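Local atomic coordinates of glucose-1-phosphate uridylyltransferase (Sphingomonas elodea, PDB entry 2UX8), a protein that probably catalyses the transfer of a uridylyl group from UTP to alpha-D-glucose 1-phosphate, releasing diphosphate and forming UDP-glucose. Residues D141-G146 / L275-S280; K37-V42 / K71-D76. All coordinates share one frame; numbering follows the deposited sequence.

Contact 1: residues D141-G146 / L275-S280; sequences DDFMFG and LAVALS
Phe143, the residue after the glucose-1-phosphate-binding Asp142, reaches helix 267-279 with the far corner of its ring: CZ and CE2 each lie 3.7 Å from Val277 CG2. Its chi1 (-175°) sets CG anti to the backbone N, and the ring beyond it meets Val277 obliquely. The gap between strand and helix is wide, the axes of strand 142-145 and helix 275-279 coming no closer than 11.0 Å at an angle of 27°, so long aromatic side chains do the bridging. In the GT-A-like nucleotidyltransferase domain this short strand pairs antiparallel with strand 260-263, apart from the main sheet, and Tyr262 touches Phe143, Phe145 and Ala276. Two residues on, Phe145 points to the same side and presents a ring face to Val277 CG2, which sits 4.2 Å above the plane and offset toward the rim. One methyl group thus meets both phenyl rings. At the ring's edge, near its plane, Phe145 CZ is 3.8 Å from Ser280 OG, a van der Waals approach. Ser280 OG donates to Val277 O of its own segment at 2.8 Å with a C=O...donor angle of 126°; Ser280 N gives the same oxygen a second bond.

Contact 2: residues K37-V42 / K71-D76; sequences KEMLPV and KSALED
In Glu38 and Met39, chi1 of -58° and -69° puts each CG beside the backbone N, anti to the carbonyl carbon, and both CB atoms already point toward residues 71-76. They belong to a short 3-10 turn in the loop after strand 16-21, the region that bears the glycine-rich signature in sugar nucleotidyltransferases; they face Lys71 and the first turn of helix 72-77, which follows the parallel strand 62-67 in the Rossmann-like sheet. The Met39 and Leu74 side chains lie alongside each other, running in opposite senses, Met39 CG lying 3.9 Å from Leu74 CD1. Bends at chi2 and chi3 carry the methionine methyl on to the helix, with Met39 CE 4.2 Å from Ala73 CB. An alanine in place of Met39 would probably open a gap beside Leu74 CD1 and leave Ala73 CB without its methyl neighbour. Glu38 instead crosses Lys71 at about a right angle, and their salt bridge is long and weak as a hydrogen bond, 3.3 Å from Lys71 NZ to Glu38 OE1. The ammonium has firmer partners elsewhere, donating to Gly23 O and to a water. That water, 2.9 Å from Lys71 NZ, also accepts from the backbone Lys37 N at 3.0 Å.

Contact 2 is the more fully buried: five of its six touching residues are buried, against two of five in contact 1, whose Ser280 is exposed. Its chemistry is mixed, an apolar patch beside a salt bridge between two buried residues and a bridging water, whereas contact 1 joins strand and helix with no hydrogen bond between them. Helix 47-57 borders both, Tyr50 against Phe143 and Val277, Ile48 against Glu38, Met39 and Leu74. The two also meet directly. Lys37 NZ forms a salt bridge with Asp141 OD2 at 2.6 Å. Val42 CG1 lies 3.6 Å from Val277 CG2 on helix 267-279, and Val42 packs on Phe143. Both border the second subunit, through Ala276 and Pro41.

Contact 1: residues D141-G146 / L275-S280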
ATOM      1  N   ASP C 141      14.043  -4.892  17.942  1.00 33.38           N
ATOM      2  CA  ASP C 141      15.332  -4.199  17.886  1.00 34.05           C
ATOM      3  C   ASP C 141      16.366  -4.912  18.752  1.00 34.25           C
ATOM      4  O   ASP C 141      17.568  -4.797  18.519  1.00 34.16           O
ATOM      5  CB  ASP C 141      15.209  -2.756  18.363  1.00 28.53           C
ATOM      6  CG  ASP C 141      14.995  -1.779  17.223  1.00 31.68           C
ATOM      7  OD1 ASP C 141      14.823  -2.224  16.070  1.00 34.24           O
ATOM      8  OD2 ASP C 141      14.994  -0.559  17.487  1.00 37.41           O
ATOM      9  N   ASP C 142      15.897  -5.627  19.769  1.00 37.92           N
ATOM     10  CA  ASP C 142      16.793  -6.380  20.632  1.00 38.14           C
ATOM     11  C   ASP C 142      16.977  -7.762  20.006  1.00 37.70           C
ATOM     12  O   ASP C 142      16.186  -8.688  20.222  1.00 36.86           O
ATOM     13  CB  ASP C 142      16.221  -6.472  22.052  1.00 44.70           C
ATOM     14  CG  ASP C 142      16.572  -5.255  22.892  1.00 46.88           C
ATOM     15  OD1 ASP C 142      15.861  -4.958  23.872  1.00 49.96           O
ATOM     16  OD2 ASP C 142      17.577  -4.591  22.570  1.00 49.04           O
ATOM     17  N   PHE C 143      18.022  -7.864  19.191  1.00 28.76           N
ATOM     18  CA  PHE C 143      18.357  -9.089  18.493  1.00 28.91           C
ATOM     19  C   PHE C 143      19.015 -10.031  19.510  1.00 29.40           C
ATOM     20  O   PHE C 143      20.109  -9.763  20.021  1.00 29.43           O
ATOM     21  CB  PHE C 143      19.301  -8.751  17.333  1.00 31.03           C
ATOM     22  CG  PHE C 143      19.630  -9.915  16.461  1.00 30.96           C
ATOM     23  CD1 PHE C 143      18.682 -10.450  15.605  1.00 30.68           C
ATOM     24  CD2 PHE C 143      20.874 -10.535  16.557  1.00 30.83           C
ATOM     25  CE1 PHE C 143      18.968 -11.595  14.861  1.00 30.96           C
ATOM     26  CE2 PHE C 143      21.163 -11.678  15.818  1.00 27.64           C
ATOM     27  CZ  PHE C 143      20.209 -12.209  14.971  1.00 29.15           C
ATOM     28  N   MET C 144      18.322 -11.119  19.825  1.00 31.13           N
ATOM     29  CA  MET C 144      18.817 -12.083  20.796  1.00 31.91           C
ATOM     30  C   MET C 144      19.406 -13.306  20.103  1.00 32.80           C
ATOM     31  O   MET C 144      18.686 -14.176  19.613  1.00 32.31           O
ATOM     32  CB  MET C 144      17.687 -12.500  21.743  1.00 36.74           C
ATOM     33  CG  MET C 144      16.981 -11.323  22.396  1.00 35.80           C
ATOM     34  SD  MET C 144      18.096 -10.275  23.358  1.00 36.79           S
ATOM     35  CE  MET C 144      17.831 -10.954  25.006  1.00 35.49           C
ATOM     36  N   PHE C 145      20.728 -13.371  20.090  1.00 51.66           N
ATOM     37  CA  PHE C 145      21.432 -14.462  19.442  1.00 53.45           C
ATOM     38  C   PHE C 145      21.833 -15.582  20.408  1.00 54.44           C
ATOM     39  O   PHE C 145      22.596 -15.359  21.349  1.00 54.74           O
ATOM     40  CB  PHE C 145      22.677 -13.898  18.748  1.00 40.96           C
ATOM     41  CG  PHE C 145      23.250 -14.802  17.711  1.00 40.63           C
ATOM     42  CD1 PHE C 145      22.416 -15.536  16.878  1.00 39.86           C
ATOM     43  CD2 PHE C 145      24.622 -14.883  17.527  1.00 39.89           C
ATOM     44  CE1 PHE C 145      22.939 -16.330  15.880  1.00 38.59           C
ATOM     45  CE2 PHE C 145      25.159 -15.676  16.527  1.00 37.25           C
ATOM     46  CZ  PHE C 145      24.316 -16.402  15.701  1.00 38.92           C
ATOM     47  N   GLY C 146      21.320 -16.785  20.167  1.00 45.19           N
ATOM     48  CA  GLY C 146      21.652 -17.910  21.023  1.00 46.37           C
ATOM     49  C   GLY C 146      20.645 -19.037  20.927  1.00 47.46           C
ATOM     50  O   GLY C 146      19.574 -18.860  20.350  1.00 47.82           O
ATOM     51  N   LEU C 275      27.465  -9.212  11.270  1.00 30.29           N
ATOM     52  CA  LEU C 275      28.750  -9.871  11.215  1.00 31.00           C
ATOM     53  C   LEU C 275      28.736 -11.189  11.990  1.00 31.41           C
ATOM     54  O   LEU C 275      29.211 -12.227  11.507  1.00 31.52           O
ATOM     55  CB  LEU C 275      29.814  -8.941  11.787  1.00 39.27           C
ATOM     56  CG  LEU C 275      31.200  -9.542  11.932  1.00 39.51           C
ATOM     57  CD1 LEU C 275      31.653 -10.100  10.594  1.00 41.18           C
ATOM     58  CD2 LEU C 275      32.148  -8.477  12.442  1.00 41.64           C
ATOM     59  N   ALA C 276      28.191 -11.129  13.200  1.00 32.42           N
ATOM     60  CA  ALA C 276      28.110 -12.290  14.066  1.00 32.57           C
ATOM     61  C   ALA C 276      27.375 -13.429  13.397  1.00 33.02           C
ATOM     62  O   ALA C 276      27.858 -14.554  13.359  1.00 33.64           O
ATOM     63  CB  ALA C 276      27.413 -11.921  15.368  1.00 26.90           C
ATOM     64  N   VAL C 277      26.196 -13.139  12.871  1.00 37.96           N
ATOM     65  CA  VAL C 277      25.395 -14.163  12.215  1.00 37.78           C
ATOM     66  C   VAL C 277      26.071 -14.691  10.957  1.00 37.40           C
ATOM     67  O   VAL C 277      26.032 -15.881  10.688  1.00 37.88           O
ATOM     68  CB  VAL C 277      23.987 -13.617  11.873  1.00 45.17           C
ATOM     69  CG1 VAL C 277      23.147 -14.684  11.177  1.00 44.60           C
ATOM     70  CG2 VAL C 277      23.304 -13.156  13.149  1.00 44.28           C
ATOM     71  N   ALA C 278      26.694 -13.811  10.186  1.00 29.56           N
ATOM     72  CA  ALA C 278      27.371 -14.246   8.973  1.00 28.87           C
ATOM     73  C   ALA C 278      28.535 -15.173   9.330  1.00 29.05           C
ATOM     74  O   ALA C 278      28.798 -16.126   8.612  1.00 28.53           O
ATOM     75  CB  ALA C 278      27.863 -13.040   8.173  1.00 15.13           C
ATOM     76  N   LEU C 279      29.228 -14.909  10.436  1.00 39.15           N
ATOM     77  CA  LEU C 279      30.347 -15.770  10.826  1.00 40.60           C
ATOM     78  C   LEU C 279      29.864 -17.149  11.254  1.00 42.17           C
ATOM     79  O   LEU C 279      30.630 -18.113  11.247  1.00 42.76           O
ATOM     80  CB  LEU C 279      31.149 -15.160  11.971  1.00 26.77           C
ATOM     81  CG  LEU C 279      32.007 -13.968  11.578  1.00 26.81           C
ATOM     82  CD1 LEU C 279      32.728 -13.460  12.811  1.00 24.80           C
ATOM     83  CD2 LEU C 279      32.994 -14.377  10.486  1.00 25.50           C
ATOM     84  N   SER C 280      28.592 -17.243  11.620  1.00 45.78           N
ATOM     85  CA  SER C 280      28.030 -18.510  12.059  1.00 46.99           C
ATOM     86  C   SER C 280      27.430 -19.296  10.898  1.00 47.97           C
ATOM     87  O   SER C 280      26.939 -20.408  11.082  1.00 48.62           O
ATOM     88  CB  SER C 280      26.949 -18.278  13.118  1.00 51.04           C
ATOM     89  OG  SER C 280      25.718 -17.934  12.511  1.00 50.79           O
TER

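Contact 2: residues K37-V42 / K71-D76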
ATOM      1  N   LYS C  37      11.566  -0.121  10.161  1.00 33.34           N
ATOM      2  CA  LYS C  37      12.802  -0.445  10.852  1.00 33.52           C
ATOM      3  C   LYS C  37      12.835  -1.941  11.156  1.00 33.32           C
ATOM      4  O   LYS C  37      13.874  -2.588  11.064  1.00 33.26           O
ATOM      5  CB  LYS C  37      12.832   0.367  12.146  1.00 49.29           C
ATOM      6  CG  LYS C  37      13.740  -0.152  13.220  1.00 49.94           C
ATOM      7  CD  LYS C  37      15.184   0.101  12.886  1.00 50.14           C
ATOM      8  CE  LYS C  37      16.068  -0.265  14.061  1.00 51.99           C
ATOM      9  NZ  LYS C  37      15.775   0.551  15.286  1.00 56.78           N
ATOM     10  N   GLU C  38      11.671  -2.476  11.502  1.00 31.70           N
ATOM     11  CA  GLU C  38      11.540  -3.879  11.846  1.00 32.01           C
ATOM     12  C   GLU C  38      11.821  -4.807  10.675  1.00 30.18           C
ATOM     13  O   GLU C  38      11.931  -6.019  10.845  1.00 30.06           O
ATOM     14  CB  GLU C  38      10.133  -4.152  12.392  1.00 50.19           C
ATOM     15  CG  GLU C  38       9.738  -3.332  13.621  1.00 55.46           C
ATOM     16  CD  GLU C  38       9.089  -1.994  13.273  1.00 60.91           C
ATOM     17  OE1 GLU C  38       8.665  -1.820  12.118  1.00 62.74           O
ATOM     18  OE2 GLU C  38       8.981  -1.119  14.159  1.00 64.38           O
ATOM     19  N   MET C  39      11.932  -4.237   9.483  1.00 26.81           N
ATOM     20  CA  MET C  39      12.185  -5.026   8.295  1.00 25.37           C
ATOM     21  C   MET C  39      13.652  -5.037   7.896  1.00 25.26           C
ATOM     22  O   MET C  39      14.024  -5.729   6.954  1.00 25.31           O
ATOM     23  CB  MET C  39      11.351  -4.509   7.136  1.00 25.41           C
ATOM     24  CG  MET C  39       9.878  -4.734   7.280  1.00 23.46           C
ATOM     25  SD  MET C  39       9.501  -6.463   7.285  1.00 26.22           S
ATOM     26  CE  MET C  39       9.820  -6.880   5.607  1.00 19.35           C
ATOM     27  N   LEU C  40      14.487  -4.269   8.593  1.00 18.12           N
ATOM     28  CA  LEU C  40      15.909  -4.270   8.270  1.00 17.77           C
ATOM     29  C   LEU C  40      16.394  -5.693   8.465  1.00 17.52           C
ATOM     30  O   LEU C  40      16.024  -6.368   9.428  1.00 17.24           O
ATOM     31  CB  LEU C  40      16.698  -3.307   9.158  1.00 23.51           C
ATOM     32  CG  LEU C  40      16.411  -1.817   8.940  1.00 23.28           C
ATOM     33  CD1 LEU C  40      17.462  -0.985   9.649  1.00 22.93           C
ATOM     34  CD2 LEU C  40      16.430  -1.500   7.462  1.00 21.67           C
ATOM     35  N   PRO C  41      17.221  -6.175   7.541  1.00 21.32           N
ATOM     36  CA  PRO C  41      17.738  -7.545   7.620  1.00 21.82           C
ATOM     37  C   PRO C  41      19.000  -7.784   8.414  1.00 22.47           C
ATOM     38  O   PRO C  41      19.927  -6.974   8.376  1.00 21.80           O
ATOM     39  CB  PRO C  41      17.956  -7.906   6.159  1.00 28.04           C
ATOM     40  CG  PRO C  41      18.451  -6.582   5.591  1.00 28.06           C
ATOM     41  CD  PRO C  41      17.559  -5.542   6.253  1.00 27.32           C
ATOM     42  N   VAL C  42      19.031  -8.892   9.150  1.00 53.08           N
ATOM     43  CA  VAL C  42      20.257  -9.206   9.822  1.00 54.51           C
ATOM     44  C   VAL C  42      21.111 -10.023   8.868  1.00 55.60           C
ATOM     45  O   VAL C  42      22.249 -10.007   9.012  1.00 55.38           O
ATOM     46  CB  VAL C  42      20.106  -9.926  11.163  1.00 41.07           C
ATOM     47  CG1 VAL C  42      21.449 -10.509  11.577  1.00 40.33           C
ATOM     48  CG2 VAL C  42      19.693  -8.924  12.228  1.00 41.78           C
ATOM     49  N   LYS C  71       3.514   0.643   7.267  1.00 46.72           N
ATOM     50  CA  LYS C  71       4.124  -0.661   7.443  1.00 47.42           C
ATOM     51  C   LYS C  71       3.434  -1.874   6.842  1.00 48.22           C
ATOM     52  O   LYS C  71       3.287  -2.901   7.507  1.00 48.72           O
ATOM     53  CB  LYS C  71       4.360  -0.873   8.934  1.00 47.86           C
ATOM     54  CG  LYS C  71       5.169   0.256   9.528  1.00 47.09           C
ATOM     55  CD  LYS C  71       5.217   0.193  11.032  1.00 44.70           C
ATOM     56  CE  LYS C  71       6.119   1.296  11.569  1.00 41.97           C
ATOM     57  NZ  LYS C  71       7.505   1.135  11.067  1.00 42.73           N
ATOM     58  N   SER C  72       3.051  -1.773   5.574  1.00 54.11           N
ATOM     59  CA  SER C  72       2.382  -2.877   4.892  1.00 54.76           C
ATOM     60  C   SER C  72       3.332  -4.059   4.696  1.00 54.12           C
ATOM     61  O   SER C  72       2.915  -5.224   4.693  1.00 54.32           O
ATOM     62  CB  SER C  72       1.886  -2.431   3.521  1.00 77.90           C
ATOM     63  OG  SER C  72       1.565  -1.058   3.522  1.00 80.65           O
ATOM     64  N   ALA C  73       4.607  -3.749   4.509  1.00 42.45           N
ATOM     65  CA  ALA C  73       5.614  -4.776   4.299  1.00 42.18           C
ATOM     66  C   ALA C  73       5.583  -5.827   5.404  1.00 41.71           C
ATOM     67  O   ALA C  73       5.730  -7.021   5.150  1.00 41.89           O
ATOM     68  CB  ALA C  73       6.987  -4.133   4.223  1.00 41.00           C
ATOM     69  N   LEU C  74       5.386  -5.380   6.634  1.00 43.41           N
ATOM     70  CA  LEU C  74       5.338  -6.291   7.755  1.00 43.09           C
ATOM     71  C   LEU C  74       4.192  -7.251   7.582  1.00 42.73           C
ATOM     72  O   LEU C  74       4.277  -8.412   7.964  1.00 43.75           O
ATOM     73  CB  LEU C  74       5.145  -5.521   9.055  1.00 53.50           C
ATOM     74  CG  LEU C  74       6.296  -5.610  10.049  1.00 52.81           C
ATOM     75  CD1 LEU C  74       7.153  -4.364   9.981  1.00 50.96           C
ATOM     76  CD2 LEU C  74       5.717  -5.763  11.432  1.00 55.57           C
ATOM     77  N   GLU C  75       3.113  -6.752   7.000  1.00 42.48           N
ATOM     78  CA  GLU C  75       1.923  -7.560   6.800  1.00 42.33           C
ATOM     79  C   GLU C  75       2.086  -8.544   5.647  1.00 40.61           C
ATOM     80  O   GLU C  75       1.724  -9.717   5.750  1.00 39.69           O
ATOM     81  CB  GLU C  75       0.741  -6.640   6.545  1.00 76.83           C
ATOM     82  CG  GLU C  75      -0.546  -7.144   7.125  1.00 81.94           C
ATOM     83  CD  GLU C  75      -1.599  -6.074   7.166  1.00 86.87           C
ATOM     84  OE1 GLU C  75      -1.211  -4.890   7.267  1.00 86.33           O
ATOM     85  OE2 GLU C  75      -2.802  -6.415   7.113  1.00 86.88           O
ATOM     86  N   ASP C  76       2.647  -8.056   4.550  1.00 53.79           N
ATOM     87  CA  ASP C  76       2.844  -8.887   3.380  1.00 53.05           C
ATOM     88  C   ASP C  76       3.874  -9.973   3.615  1.00 52.36           C
ATOM     89  O   ASP C  76       3.751 -11.086   3.096  1.00 52.97           O
ATOM     90  CB  ASP C  76       3.265  -8.025   2.200  1.00 45.26           C
ATOM     91  CG  ASP C  76       2.205  -7.025   1.818  1.00 45.17           C
ATOM     92  OD1 ASP C  76       1.012  -7.361   1.944  1.00 45.63           O
ATOM     93  OD2 ASP C  76       2.553  -5.911   1.381  1.00 45.77           O
TER
HETATM   94  O   HOH W   1      10.162   2.195  11.355  1.00 22.18           O